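Local structure of protein Rv1364c/MT1410 (Mycobacterium tuberculosis, 3KE6) at residues Gly35-Ala40 and Ala253-Ala258; Gly62-Leu67 and Val124-Phe129; Thr260-Ile265 and Ala325-Gly330; Gln280-Leu285 and Asp297-Ile302; Asp331-Ala336 and Thr380-Leu385. The protein probably combines a manganese-dependent PP2C-type (RsbU-like) phosphatase domain with an RsbW-like anti-sigma-factor kinase domain to regulate a sigma factor. One frame throughout, in Å; residues are numbered along the deposited sequence.

Contact 1: residues Gly35-Ala40 and Ala253-Ala258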
# COMPACT_ATOMS: atom_id res chain seq x y z
N GLY A 35 -2.70 10.18 -1.10
CA GLY A 35 -4.00 10.35 -0.44
C GLY A 35 -4.50 9.23 0.45
O GLY A 35 -5.66 9.27 0.88
N ALA A 36 -3.65 8.24 0.72
CA ALA A 36 -4.00 7.15 1.66
C ALA A 36 -2.74 6.55 2.27
O ALA A 36 -1.71 6.43 1.59
CB ALA A 36 -4.80 6.06 0.97
N ASP A 37 -2.82 6.22 3.55
CA ASP A 37 -1.81 5.44 4.25
C ASP A 37 -2.33 4.01 4.30
O ASP A 37 -3.49 3.78 4.59
CB ASP A 37 -1.63 5.96 5.67
CG ASP A 37 -0.95 7.33 5.73
OD1 ASP A 37 -0.23 7.68 4.76
OD2 ASP A 37 -1.10 8.04 6.77
N ILE A 38 -1.46 3.05 4.06
CA ILE A 38 -1.85 1.67 4.03
C ILE A 38 -0.89 0.84 4.90
O ILE A 38 0.32 1.02 4.85
CB ILE A 38 -1.79 1.14 2.58
CG1 ILE A 38 -2.32 2.18 1.59
CG2 ILE A 38 -2.57 -0.17 2.45
CD1 ILE A 38 -2.02 1.85 0.17
N ALA A 39 -1.47 -0.08 5.67
CA ALA A 39 -0.72 -1.03 6.48
C ALA A 39 -1.30 -2.42 6.31
O ALA A 39 -2.51 -2.58 6.09
CB ALA A 39 -0.79 -0.63 7.96
N ALA A 40 -0.44 -3.42 6.45
CA ALA A 40 -0.83 -4.81 6.30
C ALA A 40 -0.10 -5.71 7.29
O ALA A 40 1.11 -5.62 7.45
CB ALA A 40 -0.55 -5.29 4.89
N ALA A 253 -5.29 -2.46 6.23
CA ALA A 253 -5.94 -1.23 6.69
C ALA A 253 -5.45 -0.08 5.86
O ALA A 253 -4.28 -0.03 5.48
CB ALA A 253 -5.64 -0.99 8.13
N MET A 254 -6.36 0.84 5.58
CA MET A 254 -5.99 2.08 4.94
C MET A 254 -6.78 3.25 5.49
O MET A 254 -7.97 3.15 5.71
CB MET A 254 -6.13 1.95 3.42
CG MET A 254 -7.45 2.30 2.85
SD MET A 254 -7.53 4.05 2.45
CE MET A 254 -9.04 3.99 1.49
N GLN A 255 -6.09 4.36 5.74
CA GLN A 255 -6.74 5.58 6.18
C GLN A 255 -6.56 6.60 5.09
O GLN A 255 -5.47 6.74 4.53
CB GLN A 255 -6.13 6.09 7.48
CG GLN A 255 -6.56 7.49 7.84
CD GLN A 255 -6.00 7.98 9.16
OE1 GLN A 255 -6.75 8.33 10.07
NE2 GLN A 255 -4.68 8.03 9.27
N ARG A 256 -7.63 7.32 4.79
CA ARG A 256 -7.54 8.42 3.86
C ARG A 256 -6.84 9.58 4.54
O ARG A 256 -7.07 9.83 5.73
CB ARG A 256 -8.94 8.82 3.37
CG ARG A 256 -8.92 9.60 2.08
CD ARG A 256 -10.31 9.95 1.57
NE ARG A 256 -10.22 10.77 0.36
CZ ARG A 256 -10.88 11.90 0.10
NH1 ARG A 256 -10.66 12.51 -1.06
NH2 ARG A 256 -11.78 12.41 0.95
N ARG A 257 -6.00 10.28 3.79
CA ARG A 257 -5.28 11.46 4.29
C ARG A 257 -5.28 12.57 3.25
O ARG A 257 -5.45 12.30 2.05
CB ARG A 257 -3.83 11.10 4.58
CG ARG A 257 -3.18 10.40 3.39
CD ARG A 257 -1.74 10.15 3.61
NE ARG A 257 -0.99 11.39 3.74
CZ ARG A 257 0.20 11.49 4.34
NH1 ARG A 257 0.77 10.42 4.88
NH2 ARG A 257 0.80 12.67 4.41
N ALA A 258 -5.07 13.79 3.72
CA ALA A 258 -4.72 14.92 2.84
C ALA A 258 -3.30 14.72 2.26
O ALA A 258 -2.36 14.44 2.99
CB ALA A 258 -4.79 16.21 3.59

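Contact 2: residues Gly62-Leu67 and Val124-Phe129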
# COMPACT_ATOMS: atom_id res chain seq x y z
N GLY A 62 -2.93 5.18 -9.86
CA GLY A 62 -2.92 6.56 -10.35
C GLY A 62 -4.05 7.41 -9.82
O GLY A 62 -3.88 8.17 -8.87
N ASP A 63 -5.22 7.29 -10.44
CA ASP A 63 -6.41 8.00 -9.99
C ASP A 63 -7.14 7.24 -8.89
O ASP A 63 -8.12 7.76 -8.33
CB ASP A 63 -7.36 8.28 -11.17
CG ASP A 63 -7.87 7.00 -11.85
OD1 ASP A 63 -7.24 5.94 -11.65
OD2 ASP A 63 -8.88 7.07 -12.59
N ARG A 64 -6.69 6.03 -8.56
CA ARG A 64 -7.34 5.25 -7.51
C ARG A 64 -6.42 4.22 -6.86
O ARG A 64 -5.36 3.88 -7.40
CB ARG A 64 -8.59 4.53 -8.09
CG ARG A 64 -8.27 3.47 -9.14
CD ARG A 64 -9.39 3.28 -10.15
NE ARG A 64 -9.59 1.86 -10.47
CZ ARG A 64 -9.01 1.19 -11.47
NH1 ARG A 64 -9.30 -0.12 -11.64
NH2 ARG A 64 -8.16 1.80 -12.30
N LEU A 65 -6.86 3.76 -5.68
CA LEU A 65 -6.21 2.71 -4.90
C LEU A 65 -7.17 1.50 -4.78
O LEU A 65 -8.30 1.64 -4.31
CB LEU A 65 -5.85 3.21 -3.49
CG LEU A 65 -5.09 2.20 -2.61
CD1 LEU A 65 -3.80 1.71 -3.29
CD2 LEU A 65 -4.77 2.78 -1.26
N VAL A 66 -6.70 0.32 -5.19
CA VAL A 66 -7.51 -0.90 -5.11
C VAL A 66 -6.97 -1.88 -4.05
O VAL A 66 -5.79 -2.26 -4.06
CB VAL A 66 -7.63 -1.61 -6.48
CG1 VAL A 66 -8.46 -2.86 -6.34
CG2 VAL A 66 -8.25 -0.68 -7.55
N LEU A 67 -7.83 -2.23 -3.10
CA LEU A 67 -7.48 -3.09 -1.97
C LEU A 67 -8.12 -4.46 -2.14
O LEU A 67 -9.24 -4.58 -2.62
CB LEU A 67 -7.98 -2.46 -0.67
CG LEU A 67 -7.32 -1.14 -0.31
CD1 LEU A 67 -7.85 -0.63 1.02
CD2 LEU A 67 -5.76 -1.26 -0.31
N VAL A 124 -13.00 -6.82 -2.24
CA VAL A 124 -12.26 -5.88 -3.07
C VAL A 124 -12.86 -4.49 -2.97
O VAL A 124 -14.07 -4.34 -3.01
CB VAL A 124 -12.32 -6.29 -4.54
CG1 VAL A 124 -11.47 -5.34 -5.39
CG2 VAL A 124 -11.87 -7.74 -4.71
N GLY A 125 -12.00 -3.48 -2.86
CA GLY A 125 -12.44 -2.09 -2.83
C GLY A 125 -11.57 -1.13 -3.63
O GLY A 125 -10.36 -1.35 -3.79
N SER A 126 -12.18 -0.07 -4.13
CA SER A 126 -11.49 0.92 -4.93
C SER A 126 -11.75 2.32 -4.39
O SER A 126 -12.89 2.76 -4.33
CB SER A 126 -11.93 0.84 -6.38
OG SER A 126 -10.96 1.45 -7.23
N LEU A 127 -10.68 3.01 -4.00
CA LEU A 127 -10.76 4.36 -3.49
C LEU A 127 -10.52 5.35 -4.60
O LEU A 127 -9.49 5.27 -5.26
CB LEU A 127 -9.69 4.56 -2.42
CG LEU A 127 -9.57 5.95 -1.77
CD1 LEU A 127 -10.88 6.39 -1.04
CD2 LEU A 127 -8.38 5.98 -0.84
N ASP A 128 -11.44 6.28 -4.81
CA ASP A 128 -11.19 7.44 -5.67
C ASP A 128 -10.51 8.55 -4.85
O ASP A 128 -11.10 9.10 -3.92
CB ASP A 128 -12.50 7.97 -6.28
CG ASP A 128 -12.27 9.17 -7.18
OD1 ASP A 128 -11.97 8.98 -8.37
OD2 ASP A 128 -12.41 10.32 -6.71
N PHE A 129 -9.27 8.88 -5.21
CA PHE A 129 -8.50 9.89 -4.48
C PHE A 129 -9.15 11.27 -4.45
O PHE A 129 -9.06 11.96 -3.45
CB PHE A 129 -7.06 10.04 -5.02
CG PHE A 129 -6.23 8.80 -4.91
CD1 PHE A 129 -5.44 8.38 -5.97
CD2 PHE A 129 -6.22 8.04 -3.74
CE1 PHE A 129 -4.66 7.23 -5.86
CE2 PHE A 129 -5.46 6.89 -3.64
CZ PHE A 129 -4.67 6.50 -4.69

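Contact 3: residues Thr260-Ile265 and Ala325-Gly330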
# COMPACT_ATOMS: atom_id res chain seq x y z
N THR A 260 0.40 15.34 1.06
CA THR A 260 1.53 16.22 1.24
C THR A 260 1.79 16.97 -0.09
O THR A 260 1.92 16.36 -1.16
CB THR A 260 2.78 15.38 1.63
OG1 THR A 260 2.54 14.73 2.88
CG2 THR A 260 4.03 16.23 1.73
N PRO A 261 1.89 18.30 -0.02
CA PRO A 261 2.23 19.00 -1.25
C PRO A 261 3.60 18.55 -1.82
O PRO A 261 4.42 17.99 -1.10
CB PRO A 261 2.29 20.46 -0.81
CG PRO A 261 2.51 20.40 0.62
CD PRO A 261 1.76 19.23 1.10
N PRO A 262 3.83 18.79 -3.12
CA PRO A 262 5.15 18.47 -3.72
C PRO A 262 6.31 19.31 -3.15
O PRO A 262 6.11 20.34 -2.61
CB PRO A 262 4.96 18.79 -5.20
CG PRO A 262 3.51 18.91 -5.40
CD PRO A 262 2.88 19.32 -4.10
N LEU A 263 7.52 18.82 -3.30
CA LEU A 263 8.69 19.52 -2.86
C LEU A 263 9.32 20.29 -4.02
O LEU A 263 9.48 19.76 -5.15
CB LEU A 263 9.71 18.52 -2.31
CG LEU A 263 11.01 19.14 -1.79
CD1 LEU A 263 10.72 20.05 -0.58
CD2 LEU A 263 11.96 18.08 -1.41
N HIS A 264 9.67 21.55 -3.73
CA HIS A 264 10.39 22.40 -4.67
C HIS A 264 11.35 23.31 -3.95
O HIS A 264 10.94 24.04 -3.06
CB HIS A 264 9.48 23.32 -5.45
CG HIS A 264 10.18 24.56 -5.92
ND1 HIS A 264 10.78 24.66 -7.16
CD2 HIS A 264 10.42 25.74 -5.29
CE1 HIS A 264 11.34 25.85 -7.28
NE2 HIS A 264 11.13 26.52 -6.16
N ILE A 265 12.61 23.30 -4.35
CA ILE A 265 13.63 24.15 -3.72
C ILE A 265 14.45 24.74 -4.82
O ILE A 265 14.80 24.03 -5.77
CB ILE A 265 14.62 23.33 -2.87
CG1 ILE A 265 13.92 22.31 -2.00
CG2 ILE A 265 15.47 24.26 -2.02
CD1 ILE A 265 14.90 21.29 -1.40
N ALA A 325 12.94 19.30 -7.50
CA ALA A 325 11.50 19.08 -7.49
C ALA A 325 11.31 17.61 -7.19
O ALA A 325 12.10 16.78 -7.65
CB ALA A 325 10.91 19.43 -8.84
N ALA A 326 10.32 17.29 -6.39
CA ALA A 326 10.00 15.89 -6.09
C ALA A 326 8.53 15.82 -5.72
O ALA A 326 8.01 16.71 -5.01
CB ALA A 326 10.86 15.37 -4.95
N ALA A 327 7.84 14.80 -6.24
CA ALA A 327 6.43 14.61 -6.00
C ALA A 327 6.09 13.11 -6.01
O ALA A 327 6.74 12.32 -6.75
CB ALA A 327 5.64 15.32 -7.06
N LEU A 328 5.12 12.73 -5.17
CA LEU A 328 4.57 11.37 -5.16
C LEU A 328 3.26 11.37 -5.94
O LEU A 328 2.38 12.22 -5.69
CB LEU A 328 4.33 10.87 -3.75
CG LEU A 328 3.79 9.43 -3.60
CD1 LEU A 328 4.88 8.38 -3.89
CD2 LEU A 328 3.26 9.20 -2.20
N ALA A 329 3.15 10.45 -6.90
CA ALA A 329 1.96 10.28 -7.72
C ALA A 329 1.14 9.15 -7.15
O ALA A 329 1.61 8.36 -6.32
CB ALA A 329 2.34 9.94 -9.15
N GLY A 330 -0.07 9.04 -7.63
CA GLY A 330 -0.97 8.02 -7.14
C GLY A 330 -0.67 6.65 -7.69
O GLY A 330 -1.45 5.74 -7.46

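Contact 4: residues Gln280-Leu285 and Asp297-Ile302. With SO4 (sulfate ion), chain C.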
# COMPACT_ATOMS: atom_id res chain seq x y z
N GLN A 280 15.67 19.03 3.88
CA GLN A 280 14.30 19.21 3.43
C GLN A 280 13.72 17.98 2.81
O GLN A 280 12.56 17.66 3.03
CB GLN A 280 14.24 20.34 2.44
CG GLN A 280 14.37 21.67 3.08
CD GLN A 280 14.04 22.77 2.11
OE1 GLN A 280 12.96 22.75 1.49
NE2 GLN A 280 14.95 23.74 1.96
N LEU A 281 14.51 17.27 2.02
CA LEU A 281 14.06 16.00 1.47
C LEU A 281 13.68 14.96 2.54
O LEU A 281 12.70 14.21 2.39
CB LEU A 281 15.14 15.44 0.56
CG LEU A 281 14.76 14.49 -0.57
CD1 LEU A 281 13.49 14.94 -1.29
CD2 LEU A 281 15.98 14.46 -1.53
N ARG A 282 14.44 14.92 3.63
CA ARG A 282 14.08 14.10 4.77
C ARG A 282 12.76 14.54 5.41
O ARG A 282 11.89 13.70 5.64
CB ARG A 282 15.20 14.07 5.82
CG ARG A 282 16.12 12.92 5.62
CD ARG A 282 17.04 12.60 6.79
NE ARG A 282 18.17 11.95 6.16
CZ ARG A 282 18.27 10.65 5.87
NH1 ARG A 282 19.35 10.20 5.26
NH2 ARG A 282 17.33 9.80 6.19
N GLU A 283 12.60 15.83 5.71
CA GLU A 283 11.32 16.27 6.25
C GLU A 283 10.21 15.73 5.36
O GLU A 283 9.31 15.03 5.80
CB GLU A 283 11.18 17.79 6.26
CG GLU A 283 12.01 18.51 7.26
CD GLU A 283 11.56 19.97 7.47
OE1 GLU A 283 10.40 20.30 7.11
OE2 GLU A 283 12.35 20.77 8.04
N TRP A 284 10.31 16.09 4.09
CA TRP A 284 9.29 15.81 3.10
C TRP A 284 8.92 14.34 3.05
O TRP A 284 7.74 14.02 3.06
CB TRP A 284 9.78 16.26 1.72
CG TRP A 284 8.74 16.14 0.68
CD1 TRP A 284 7.60 16.89 0.56
CD2 TRP A 284 8.72 15.21 -0.40
NE1 TRP A 284 6.88 16.47 -0.52
CE2 TRP A 284 7.57 15.44 -1.13
CE3 TRP A 284 9.60 14.18 -0.81
CZ2 TRP A 284 7.23 14.67 -2.23
CZ3 TRP A 284 9.27 13.42 -1.91
CH2 TRP A 284 8.10 13.67 -2.61
N LEU A 285 9.93 13.47 3.01
CA LEU A 285 9.68 12.03 2.86
C LEU A 285 9.09 11.44 4.14
O LEU A 285 8.35 10.45 4.09
CB LEU A 285 10.93 11.27 2.47
CG LEU A 285 11.45 11.53 1.07
CD1 LEU A 285 12.91 11.17 0.99
CD2 LEU A 285 10.65 10.74 0.06
N ASP A 297 17.82 5.61 -0.09
CA ASP A 297 18.05 5.59 -1.52
C ASP A 297 17.86 6.96 -2.14
O ASP A 297 18.76 7.50 -2.79
CB ASP A 297 17.11 4.60 -2.20
CG ASP A 297 17.51 3.20 -1.98
OD1 ASP A 297 18.72 2.95 -1.79
OD2 ASP A 297 16.62 2.33 -1.98
N ILE A 298 16.68 7.52 -1.96
CA ILE A 298 16.30 8.72 -2.67
C ILE A 298 17.19 9.90 -2.21
O ILE A 298 17.69 10.69 -3.04
CB ILE A 298 14.84 9.04 -2.44
CG1 ILE A 298 13.94 8.00 -3.12
CG2 ILE A 298 14.53 10.39 -2.93
CD1 ILE A 298 12.42 8.06 -2.68
N VAL A 299 17.43 10.01 -0.90
CA VAL A 299 18.29 11.08 -0.42
C VAL A 299 19.70 10.94 -0.96
O VAL A 299 20.33 11.91 -1.28
CB VAL A 299 18.35 11.17 1.12
CG1 VAL A 299 19.40 12.26 1.56
CG2 VAL A 299 16.96 11.42 1.70
N HIS A 300 20.20 9.72 -1.04
CA HIS A 300 21.53 9.47 -1.61
C HIS A 300 21.59 10.00 -3.04
O HIS A 300 22.46 10.80 -3.38
CB HIS A 300 21.82 7.97 -1.56
CG HIS A 300 23.23 7.60 -1.90
ND1 HIS A 300 23.76 6.38 -1.55
CD2 HIS A 300 24.18 8.23 -2.63
CE1 HIS A 300 25.00 6.29 -2.02
NE2 HIS A 300 25.28 7.40 -2.67
N ALA A 301 20.62 9.59 -3.86
CA ALA A 301 20.64 9.96 -5.30
C ALA A 301 20.63 11.46 -5.47
O ALA A 301 21.48 12.03 -6.13
CB ALA A 301 19.46 9.34 -6.04
N ILE A 302 19.68 12.11 -4.83
CA ILE A 302 19.46 13.53 -5.05
C ILE A 302 20.60 14.34 -4.48
O ILE A 302 21.03 15.31 -5.11
CB ILE A 302 18.09 13.96 -4.48
CG1 ILE A 302 16.99 13.23 -5.27
CG2 ILE A 302 17.91 15.45 -4.55
CD1 ILE A 302 15.64 13.87 -5.15
S SO4 C . 21.86 12.98 6.24
O1 SO4 C . 20.49 13.16 6.57
O2 SO4 C . 22.39 14.23 5.73
O3 SO4 C . 22.57 12.61 7.43
O4 SO4 C . 22.05 11.98 5.22

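Contact 5: residues Asp331-Ala336 and Thr380-Leu385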
# COMPACT_ATOMS: atom_id res chain seq x y z
N ASP A 331 0.43 6.51 -8.42
CA ASP A 331 0.92 5.18 -8.83
C ASP A 331 2.01 4.70 -7.89
O ASP A 331 2.64 3.69 -8.16
CB ASP A 331 1.43 5.17 -10.28
CG ASP A 331 2.73 5.97 -10.46
OD1 ASP A 331 3.07 6.77 -9.56
OD2 ASP A 331 3.41 5.81 -11.49
N GLY A 332 2.24 5.42 -6.80
CA GLY A 332 3.22 4.99 -5.80
C GLY A 332 4.68 5.23 -6.16
O GLY A 332 5.58 4.71 -5.50
N ASN A 333 4.95 6.03 -7.20
CA ASN A 333 6.32 6.43 -7.53
C ASN A 333 6.60 7.85 -7.10
O ASN A 333 5.73 8.72 -7.18
CB ASN A 333 6.56 6.30 -9.03
CG ASN A 333 6.66 4.87 -9.48
OD1 ASN A 333 7.50 4.15 -8.99
ND2 ASN A 333 5.78 4.45 -10.39
N VAL A 334 7.80 8.06 -6.58
CA VAL A 334 8.35 9.37 -6.42
C VAL A 334 9.13 9.67 -7.69
O VAL A 334 9.84 8.83 -8.19
CB VAL A 334 9.32 9.44 -5.24
CG1 VAL A 334 10.08 10.79 -5.22
CG2 VAL A 334 8.56 9.24 -3.94
N ARG A 335 8.95 10.87 -8.21
CA ARG A 335 9.70 11.36 -9.35
C ARG A 335 10.39 12.65 -8.92
O ARG A 335 9.78 13.51 -8.28
CB ARG A 335 8.78 11.54 -10.55
CG ARG A 335 8.68 10.25 -11.34
CD ARG A 335 7.54 10.23 -12.37
NE ARG A 335 6.33 9.92 -11.63
CZ ARG A 335 5.57 8.85 -11.79
NH1 ARG A 335 5.76 7.94 -12.74
NH2 ARG A 335 4.54 8.74 -10.99
N ALA A 336 11.67 12.76 -9.22
CA ALA A 336 12.41 13.91 -8.78
C ALA A 336 13.32 14.38 -9.88
O ALA A 336 13.74 13.58 -10.73
CB ALA A 336 13.23 13.59 -7.54
N THR A 380 17.26 13.04 -13.28
CA THR A 380 15.95 12.65 -12.78
C THR A 380 16.00 11.30 -12.11
O THR A 380 16.89 10.50 -12.37
CB THR A 380 14.93 12.54 -13.90
OG1 THR A 380 15.36 11.50 -14.81
CG2 THR A 380 14.80 13.87 -14.66
N LEU A 381 15.01 11.05 -11.26
CA LEU A 381 14.83 9.71 -10.73
C LEU A 381 13.38 9.35 -10.56
O LEU A 381 12.55 10.22 -10.35
CB LEU A 381 15.57 9.54 -9.42
CG LEU A 381 15.18 10.34 -8.19
CD1 LEU A 381 13.80 9.90 -7.64
CD2 LEU A 381 16.27 10.14 -7.13
N THR A 382 13.08 8.08 -10.74
CA THR A 382 11.77 7.55 -10.42
C THR A 382 12.02 6.36 -9.51
O THR A 382 12.74 5.42 -9.90
CB THR A 382 11.05 7.07 -11.65
OG1 THR A 382 11.08 8.08 -12.65
CG2 THR A 382 9.64 6.75 -11.32
N HIS A 383 11.45 6.42 -8.32
CA HIS A 383 11.58 5.34 -7.33
C HIS A 383 10.22 4.92 -6.77
O HIS A 383 9.50 5.75 -6.22
CB HIS A 383 12.45 5.82 -6.19
CG HIS A 383 12.77 4.76 -5.19
ND1 HIS A 383 13.81 3.88 -5.37
CD2 HIS A 383 12.21 4.46 -4.00
CE1 HIS A 383 13.87 3.08 -4.33
NE2 HIS A 383 12.92 3.41 -3.48
N ARG A 384 9.86 3.65 -6.93
CA ARG A 384 8.64 3.10 -6.34
C ARG A 384 8.76 2.99 -4.83
O ARG A 384 9.73 2.44 -4.36
CB ARG A 384 8.36 1.72 -6.93
CG ARG A 384 7.05 1.04 -6.46
CD ARG A 384 6.57 -0.05 -7.43
NE ARG A 384 5.49 0.44 -8.30
CZ ARG A 384 5.50 0.47 -9.63
NH1 ARG A 384 6.53 0.02 -10.34
NH2 ARG A 384 4.45 0.95 -10.29
N LEU A 385 7.83 3.56 -4.07
CA LEU A 385 7.83 3.43 -2.61
C LEU A 385 7.15 2.11 -2.17
O LEU A 385 6.22 1.64 -2.80
CB LEU A 385 7.14 4.64 -1.95
CG LEU A 385 7.78 6.03 -2.17
CD1 LEU A 385 7.13 7.14 -1.31
CD2 LEU A 385 9.28 6.01 -1.87

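Contact 1: residues Gly35-Ala40 and Ala253-Ala258
Arg257 reaches across to Asp37 at the end of an antiparallel strand pair, residues 36-40 against 253-256, neighbours in one sheet of the PP2C-type phosphatase domain. Its CB swings CG, held between the backbone N and the carbonyl carbon (chi1 51°), toward Gly35 and to 3.5 Å from Ala36 N; CD passes beside the Asp37 carboxylate. A bend at chi3 turns the guanidinium: NE makes a weak bond to Ala258 O, and NH1 meets Asp37 OD1 at 2.9 Å in a salt bridge, N-H...O angle 170°. The bond uses the syn lone pair of OD1 and lies in the guanidinium plane, although that plane stands 85° from the carboxylate. NH2 bonds the carbonyl of Glu287. Next along the ladder, Asp37 and Gln255 form a hydrogen-bonded pair, with Asp37 N to Gln255 O at 2.9 Å, and Ala39 with Ala253 another. On the other face Ala36 CB touches Met254 SD at 3.7 Å and Ile38 packs alongside; strand 64-71 lies over this face, helix 227-241 over that of Ala39. The chemistry implies an apolar sheet centre closed by a buried carboxylate, its charge probably balanced by Arg257 and, more weakly, by a long ion pair with Arg226.

Contact 2: residues Gly62-Leu67 and Val124-Phe129
Leu65 and Phe129 meet at the apolar centre, where Leu65 CB lies 3.7 Å from the ring atom CZ. The same CB stands 4.2 Å from Leu127 CB, its partner in an antiparallel hydrogen-bonded pair. Both leucines carry CG anti to the backbone N (chi1 -177° in Leu65), on the face that packs against strand 36-43. The phenyl ring folds back along the start of the opposite strand: Arg64 CA sits over one of its faces, offset toward the rim, while Gly62 O meets the ring edge in plane, 3.2 Å from CE1. On the other face of the sheet Val66 CG1 touches Val124 CG1 at 4.0 Å, and helix 100-110 covers Val124 and Ser126. Farther out, the backbone ladder joins Leu65 to Leu127 and Leu67 to Gly125 by two hydrogen bonds each; Leu127 N reaches Leu65 O at 2.8 Å. At the polar edge, the Ser126 hydroxyl touches both Val66 CG2 and the Arg64 side chain, with OG near the guanidinium plane and 3.5 Å from NE, too loose to be counted as a bond. Asp128 OD2 turns instead to Ser131 N. Strands 64-71 and 121-128 are neighbours in a five-stranded antiparallel sheet that packs on the sheet of contact 1, the two-sheet beta-sandwich core expected of a PP2C-type phosphatase.

Contact 3: residues Thr260-Ile265 and Ala325-Gly330
Leu263 and Ala326 form an antiparallel hydrogen-bonded pair, the short strand segments running at 176° with their axes 4.8 Å apart. Leu263 N gives a bond of 2.8 Å to Ala326 O, and the return bond from Ala326 N to Leu263 O is 2.9 Å. Ala325 CA also turns its hydrogen to Leu263 O. The side chains add little across the pair. Leu263 CB stands 4.3 Å from Ala326 CB, and its CG, placed anti to the backbone N at chi1 -180°, carries the branch on to Leu281 of helix 273-288. Where the ladder gives out, Pro262 lays its CB 4.0 Å from Ala327 CB; its ring nitrogen has no hydrogen to donate, and its CB also lies 3.7 Å from Ala326 O. Of the three alanines 325-327, Ala326 is the buried one, touching Ala336 of the next strand. Trp284 NE1 holds Pro261 O just before the strand. Strand 263-267 borders the sheet beside 322-328 and leads into helix 273-288, an arrangement consistent with the alpha/beta sandwich of the GHKL (histidine kinase-like) ATPase fold, to which RsbW-type kinases belong.

Contact 4: residues Gln280-Leu285 and Asp297-Ile302
Leu281 packs across Ile302 where two neighbouring helices, 273-288 and 292-312, lie on one side of the sheet of a histidine kinase-like ATPase domain. The axes of the two short segments run antiparallel at 152° and come no nearer than 10.3 Å, so the helices meet mainly through side chains and no hydrogen bond crosses between them. The apolar contacts fall into two groups. In the first, CD2 of Leu281 reaches into Ile302 and lies 3.7 Å from its CB, with CG2 and CD1 equally near. Leu281 owes this reach to a CG anti to the backbone N (chi1 -154°), and it also comes over Val299 CA. In the second group Leu285 divides its two methyls: CD1 meets Val299 CG2 at 4.1 Å and CD2 meets Ile298 CD1 at 4.2 Å. Val299 therefore sits between Leu281 and Leu285, one turn apart on the facing helix. Toward the sheet the packing continues, with Leu281 resting on Leu263, and Ile298 and Ile302 on strand 376-391. The polar interactions lie at the outer rim. The aliphatic part of Arg282 is extended from CG to NE, which brings its guanidinium over Val299, with CG2 of the valine beneath one face. A sulfate ion, probably from the crystallisation liquor, is gripped at the edge of that guanidinium and is also bonded by Arg278 NE. Arg282 NH1 gives a longer bond of 3.2 Å to sulfate O4, and Arg282 NE a shorter one of 2.6 Å to sulfate O1.

Contact 5: residues Asp331-Ala336 and Thr380-Leu385
Asn333 lays its amide against Arg384, with ND2 over one face of the guanidinium, 3.7 Å above the plane and offset toward its rim; the two planes are 61° apart. The amide oxygen faces the backbone of the same arginine, OD1 lying 3.1 Å from Arg384 CA. The rotation of the Asn333 amide is set by Asp331: ND2 donates to Asp331 OD2 at 2.9 Å, from above the carboxylate plane, while NH2 of Arg335 reaches the same oxygen from the opposite face. Asp331 OD1 takes the backbone N of Asn333, closing an Asx turn. Arg335 runs alongside Thr382, both pointing the same way, with CG 3.5 Å from Thr382 OG1; a bend at chi3 (-80°) swings its guanidinium back to Asp331 in a salt bridge. The other face is mostly apolar. Ala336 CB meets Leu381 CD1 at 3.7 Å under helix 292-312, and Val334 CG2 meets CD1 of Leu385, just past the last bridge, at the same distance. His383 is the polar exception, bonded to Asp294 through NE2. Five backbone bonds join the strands, among them Leu385 N to Gly332 O at 2.9 Å. Strand 333-340 also pairs with 322-328, and 376-391 with 367-373, which makes them interior neighbours in the ATPase-domain sheet. The chemistry implies a two-faced ribbon, largely apolar under helix 292-312 and polar opposite, where one carboxylate ties together an amide, a guanidinium and a turn and would probably offset the positive charge of Arg335.

Contacts 1 and 2 belong to the phosphatase domain, and contacts 3, 4 and 5 to the kinase-like domain. Contacts 1 and 4 are buried, contacts 2 and 5 partly so, and contact 3 lies at the surface. Contacts 1 and 2 come from facing sheets and meet through Met254 and Leu127; contacts 3 and 5 share one sheet, with strands 322-328 and 333-340 side by side, while contact 4 packs its helices on both. The four strand contacts rest on backbone ladders, contact 4 mainly on apolar side chains, with Arg282 at its rim. Charge pairs appear across contact 1 and within one segment of contact 5. Gly62 and Gly330 join contacts 2 and 3.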